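Local coordinates for nickel-dependent hydrogenase large subunit (Allochromatium vinosum, PDB 3MYR), which oxidises molecular hydrogen at a nickel-iron centre, as the large subunit of a membrane-bound heterodimeric [NiFe] hydrogenase, and probably recycles the gas released by nitrogenase, at residues E83-I96 with Y284-A296. Residues are numbered along the deposited sequence; the frame is centred on the assembly and turned at random.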
loop_
_atom_site.group_PDB
_atom_site.type_symbol
_atom_site.label_atom_id
_atom_site.label_comp_id
_atom_site.label_asym_id
_atom_site.label_seq_id
_atom_site.Cartn_x
_atom_site.Cartn_y
_atom_site.Cartn_z
ATOM N N GLU B 83 11.815 -24.562 -7.094
ATOM C CA GLU B 83 10.686 -24.405 -8.061
ATOM C C GLU B 83 9.348 -24.566 -7.355
ATOM O O GLU B 83 9.175 -25.486 -6.555
ATOM C CB GLU B 83 10.724 -25.538 -9.130
ATOM C CG GLU B 83 11.867 -25.481 -10.124
ATOM C CD GLU B 83 11.489 -24.732 -11.410
ATOM O OE1 GLU B 83 10.313 -24.873 -11.913
ATOM O OE2 GLU B 83 12.387 -24.007 -11.912
ATOM N N LEU B 84 8.376 -23.737 -7.690
ATOM C CA LEU B 84 7.049 -23.856 -7.095
ATOM C C LEU B 84 6.258 -24.945 -7.788
ATOM O O LEU B 84 6.309 -25.032 -9.007
ATOM C CB LEU B 84 6.245 -22.580 -7.323
ATOM C CG LEU B 84 6.543 -21.306 -6.577
ATOM C CD1 LEU B 84 5.316 -20.364 -6.721
ATOM C CD2 LEU B 84 6.853 -21.593 -5.140
ATOM N N PRO B 85 5.324 -25.574 -7.062
ATOM C CA PRO B 85 4.281 -26.353 -7.753
ATOM C C PRO B 85 3.326 -25.453 -8.528
ATOM O O PRO B 85 3.066 -24.287 -8.140
ATOM C CB PRO B 85 3.501 -27.027 -6.605
ATOM C CG PRO B 85 4.279 -26.730 -5.324
ATOM C CD PRO B 85 5.130 -25.509 -5.603
ATOM N N LEU B 86 2.723 -25.994 -9.580
ATOM C CA LEU B 86 1.877 -25.169 -10.467
ATOM C C LEU B 86 0.757 -24.466 -9.651
ATOM O O LEU B 86 0.455 -23.292 -9.892
ATOM C CB LEU B 86 1.260 -26.024 -11.575
ATOM C CG LEU B 86 0.359 -25.297 -12.578
ATOM C CD1 LEU B 86 1.036 -24.074 -13.228
ATOM C CD2 LEU B 86 0.001 -26.318 -13.718
ATOM N N ASN B 87 0.112 -25.187 -8.732
ATOM C CA ASN B 87 -1.073 -24.597 -8.070
ATOM C C ASN B 87 -0.599 -23.397 -7.266
ATOM O O ASN B 87 -1.300 -22.392 -7.176
ATOM C CB ASN B 87 -1.718 -25.572 -7.094
ATOM C CG ASN B 87 -2.427 -26.693 -7.786
ATOM O OD1 ASN B 87 -2.904 -26.534 -8.908
ATOM N ND2 ASN B 87 -2.497 -27.879 -7.117
ATOM N N ALA B 88 0.613 -23.471 -6.692
ATOM C CA ALA B 88 1.090 -22.324 -5.929
ATOM C C ALA B 88 1.274 -21.115 -6.855
ATOM O O ALA B 88 1.000 -19.952 -6.487
ATOM C CB ALA B 88 2.412 -22.666 -5.194
ATOM N N GLN B 89 1.814 -21.368 -8.036
ATOM C CA GLN B 89 2.104 -20.299 -8.952
ATOM C C GLN B 89 0.813 -19.640 -9.450
ATOM O O GLN B 89 0.722 -18.415 -9.503
ATOM C CB GLN B 89 2.970 -20.797 -10.139
ATOM C CG GLN B 89 3.544 -19.600 -10.944
ATOM C CD GLN B 89 4.768 -18.931 -10.254
ATOM O OE1 GLN B 89 5.923 -19.235 -10.574
ATOM N NE2 GLN B 89 4.512 -17.985 -9.379
ATOM N N LEU B 90 -0.215 -20.441 -9.733
ATOM C CA LEU B 90 -1.533 -19.924 -10.136
ATOM C C LEU B 90 -2.183 -19.135 -9.030
ATOM O O LEU B 90 -2.815 -18.080 -9.260
ATOM C CB LEU B 90 -2.478 -21.055 -10.495
ATOM C CG LEU B 90 -2.438 -21.572 -11.954
ATOM C CD1 LEU B 90 -1.797 -20.781 -13.052
ATOM C CD2 LEU B 90 -2.442 -22.995 -12.129
ATOM N N ILE B 91 -2.107 -19.676 -7.821
ATOM C CA ILE B 91 -2.645 -18.933 -6.688
ATOM C C ILE B 91 -1.917 -17.580 -6.484
ATOM O O ILE B 91 -2.579 -16.571 -6.288
ATOM C CB ILE B 91 -2.708 -19.777 -5.411
ATOM C CG1 ILE B 91 -3.813 -20.843 -5.605
ATOM C CG2 ILE B 91 -2.986 -18.807 -4.117
ATOM C CD1 ILE B 91 -3.723 -22.085 -4.551
ATOM N N ARG B 92 -0.579 -17.561 -6.634
ATOM C CA ARG B 92 0.111 -16.323 -6.502
ATOM C C ARG B 92 -0.320 -15.331 -7.598
ATOM O O ARG B 92 -0.528 -14.183 -7.294
ATOM C CB ARG B 92 1.631 -16.469 -6.496
ATOM C CG ARG B 92 2.204 -16.949 -5.127
ATOM C CD ARG B 92 3.770 -17.217 -5.270
ATOM N NE ARG B 92 4.370 -17.755 -4.050
ATOM C CZ ARG B 92 5.664 -18.034 -3.925
ATOM N NH1 ARG B 92 6.524 -17.695 -4.925
ATOM N NH2 ARG B 92 6.102 -18.567 -2.792
ATOM N N ASN B 93 -0.451 -15.784 -8.845
ATOM C CA ASN B 93 -0.903 -14.907 -9.910
ATOM C C ASN B 93 -2.270 -14.322 -9.586
ATOM O O ASN B 93 -2.505 -13.126 -9.800
ATOM C CB ASN B 93 -1.039 -15.636 -11.274
ATOM C CG ASN B 93 0.295 -15.923 -11.943
ATOM O OD1 ASN B 93 0.334 -16.632 -12.989
ATOM N ND2 ASN B 93 1.381 -15.430 -11.378
ATOM N N LEU B 94 -3.211 -15.183 -9.184
ATOM C CA LEU B 94 -4.543 -14.720 -8.823
ATOM C C LEU B 94 -4.528 -13.653 -7.709
ATOM O O LEU B 94 -5.219 -12.611 -7.788
ATOM C CB LEU B 94 -5.385 -15.924 -8.376
ATOM C CG LEU B 94 -5.887 -16.826 -9.524
ATOM C CD1 LEU B 94 -6.346 -18.210 -8.979
ATOM C CD2 LEU B 94 -7.065 -16.128 -10.277
ATOM N N MET B 95 -3.711 -13.869 -6.681
ATOM C CA MET B 95 -3.623 -12.907 -5.569
ATOM C C MET B 95 -2.979 -11.625 -6.080
ATOM O O MET B 95 -3.370 -10.535 -5.669
ATOM C CB MET B 95 -2.791 -13.518 -4.433
ATOM C CG MET B 95 -3.513 -14.683 -3.743
ATOM S SD MET B 95 -2.520 -15.425 -2.394
ATOM C CE MET B 95 -0.808 -15.375 -2.946
ATOM N N ILE B 96 -1.969 -11.738 -6.950
ATOM C CA ILE B 96 -1.354 -10.530 -7.509
ATOM C C ILE B 96 -2.364 -9.750 -8.333
ATOM O O ILE B 96 -2.525 -8.552 -8.147
ATOM C CB ILE B 96 -0.090 -10.846 -8.378
ATOM C CG1 ILE B 96 1.006 -11.402 -7.495
ATOM C CG2 ILE B 96 0.395 -9.584 -9.260
ATOM C CD1 ILE B 96 2.108 -12.160 -8.346
ATOM N N TYR B 284 10.611 -5.177 -14.865
ATOM C CA TYR B 284 11.173 -6.500 -14.652
ATOM C C TYR B 284 10.266 -7.580 -15.224
ATOM O O TYR B 284 10.727 -8.727 -15.413
ATOM C CB TYR B 284 11.417 -6.756 -13.173
ATOM C CG TYR B 284 12.289 -5.753 -12.449
ATOM C CD1 TYR B 284 13.269 -5.004 -13.135
ATOM C CD2 TYR B 284 12.215 -5.636 -11.029
ATOM C CE1 TYR B 284 14.121 -4.108 -12.428
ATOM C CE2 TYR B 284 13.082 -4.703 -10.294
ATOM C CZ TYR B 284 13.978 -3.922 -11.026
ATOM O OH TYR B 284 14.775 -3.029 -10.322
ATOM N N GLY B 285 8.981 -7.259 -15.443
ATOM C CA GLY B 285 8.032 -8.257 -15.942
ATOM C C GLY B 285 7.482 -9.149 -14.813
ATOM O O GLY B 285 8.005 -9.151 -13.681
ATOM N N ASP B 286 6.387 -9.866 -15.084
ATOM C CA ASP B 286 5.742 -10.687 -14.060
ATOM C C ASP B 286 4.629 -11.543 -14.666
ATOM O O ASP B 286 4.264 -11.343 -15.821
ATOM C CB ASP B 286 5.129 -9.796 -12.973
ATOM C CG ASP B 286 5.103 -10.489 -11.599
ATOM O OD1 ASP B 286 5.198 -9.791 -10.577
ATOM O OD2 ASP B 286 4.923 -11.737 -11.542
ATOM N N LEU B 287 4.086 -12.448 -13.859
ATOM C CA LEU B 287 2.862 -13.177 -14.148
ATOM C C LEU B 287 3.072 -14.272 -15.199
ATOM O O LEU B 287 2.569 -14.191 -16.337
ATOM C CB LEU B 287 1.678 -12.281 -14.468
ATOM C CG LEU B 287 1.332 -11.341 -13.273
ATOM C CD1 LEU B 287 0.436 -10.207 -13.826
ATOM C CD2 LEU B 287 0.615 -12.101 -12.111
ATOM N N PRO B 288 3.790 -15.329 -14.793
ATOM C CA PRO B 288 4.078 -16.448 -15.732
ATOM C C PRO B 288 2.829 -17.328 -15.967
ATOM O O PRO B 288 2.014 -17.443 -15.072
ATOM C CB PRO B 288 5.166 -17.245 -14.987
ATOM C CG PRO B 288 4.834 -16.990 -13.494
ATOM C CD PRO B 288 4.475 -15.492 -13.485
ATOM N N THR B 289 2.684 -17.926 -17.153
ATOM C CA THR B 289 1.582 -18.819 -17.487
ATOM C C THR B 289 1.695 -20.176 -16.764
ATOM O O THR B 289 0.679 -20.841 -16.508
ATOM C CB THR B 289 1.525 -19.146 -19.025
ATOM O OG1 THR B 289 2.799 -19.637 -19.417
ATOM C CG2 THR B 289 1.184 -17.915 -19.872
ATOM N N GLY B 290 2.916 -20.546 -16.382
ATOM C CA GLY B 290 3.166 -21.867 -15.827
ATOM C C GLY B 290 3.907 -21.809 -14.507
ATOM O O GLY B 290 4.040 -20.743 -13.887
ATOM N N ALA B 291 4.378 -22.971 -14.050
ATOM C CA ALA B 291 4.924 -23.133 -12.694
ATOM C C ALA B 291 6.222 -22.373 -12.586
ATOM O O ALA B 291 6.476 -21.700 -11.565
ATOM C CB ALA B 291 5.133 -24.623 -12.360
ATOM N N SER B 292 7.049 -22.436 -13.635
ATOM C CA SER B 292 8.357 -21.790 -13.549
ATOM C C SER B 292 8.314 -20.251 -13.812
ATOM O O SER B 292 7.491 -19.745 -14.608
ATOM C CB SER B 292 9.360 -22.507 -14.469
ATOM O OG SER B 292 9.996 -21.581 -15.302
ATOM N N LEU B 293 9.143 -19.507 -13.083
ATOM C CA LEU B 293 9.127 -18.030 -13.163
ATOM C C LEU B 293 9.973 -17.601 -14.372
ATOM O O LEU B 293 11.033 -16.997 -14.230
ATOM C CB LEU B 293 9.695 -17.435 -11.877
ATOM C CG LEU B 293 9.103 -16.209 -11.169
ATOM C CD1 LEU B 293 10.076 -15.086 -10.947
ATOM C CD2 LEU B 293 7.744 -15.726 -11.694
ATOM N N ASP B 294 9.516 -17.966 -15.566
ATOM C CA ASP B 294 10.312 -17.865 -16.766
ATOM C C ASP B 294 9.855 -16.611 -17.497
ATOM O O ASP B 294 8.687 -16.517 -17.894
ATOM C CB ASP B 294 10.058 -19.097 -17.613
ATOM C CG ASP B 294 10.742 -19.046 -18.978
ATOM O OD1 ASP B 294 10.603 -20.058 -19.687
ATOM O OD2 ASP B 294 11.383 -18.033 -19.371
ATOM N N PRO B 295 10.760 -15.626 -17.646
ATOM C CA PRO B 295 10.381 -14.350 -18.280
ATOM C C PRO B 295 9.799 -14.513 -19.664
ATOM O O PRO B 295 9.018 -13.659 -20.060
ATOM C CB PRO B 295 11.728 -13.592 -18.377
ATOM C CG PRO B 295 12.464 -14.042 -17.173
ATOM C CD PRO B 295 12.163 -15.576 -17.171
ATOM N N ALA B 296 10.142 -15.590 -20.391
ATOM C CA ALA B 296 9.533 -15.803 -21.736
ATOM C C ALA B 296 8.016 -16.036 -21.669
ATOM O O ALA B 296 7.310 -15.843 -22.636
ATOM C CB ALA B 296 10.270 -16.961 -22.552
HETATM O O HOH W 1 8.630 -21.653 -9.806
#
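Gln89, Asn93 and Ile96, on one flank of the N-terminal part of helix 86-112, meet the end of strand 281-288 and the loop that connects it to its antiparallel partner 300-305. The axes of helix 86-96 and strand 286-288 approach to 8.7 Å and run at 141°; the nearest CA pairs, Asn93 with Leu287 and then Leu86 with Ala291, show the chain returning toward the helix start. Gln89 reaches it because CG stands anti to the backbone N (chi1 -167°) and the chain then bends at chi2. Its CG thereby rests 3.2 Å from Gly290 O, while CD packs against Pro288 CG, the two side chains crossing at about a right angle. The amide end lies beside Ala291 O, and that of Asn93 similarly beside Pro288 O. Replacing Gln89 by an alanine would probably open a gap beside Pro288 and deprive Gly290 O and Ala291 O of their side-chain neighbour. Ala291 O accepts a hydrogen bond from a water (2.8 Å), which in turn accepts one from Leu84 N, so this carbonyl is tied to the residues just before the helix. Ala291 CB sits 3.6 Å from Leu84 O, and in the first turn Leu86 CD1 lies against the Gly290-Ala291 peptide. Two to three turns further along the helix, Leu287 CD2 lies 3.8 Å from Ile96 CG2 and 3.8 Å from Asn93 CG, its side chain passing both in opposite directions. Asp286 OD2 accepts from Leu287 N and forms a salt bridge with Arg74 of helix 67-80, whose Ile70 also touches Ile96. Ile96 lies about 10 Å, side chain to cofactor, from the Ni-Fe centre, placing this end of the contact deeper than the partly exposed Ala291 end. The whole is loop-on-helix packing, joining a two-stranded antiparallel hairpin to a long helix of the [NiFe]-hydrogenase large-subunit fold.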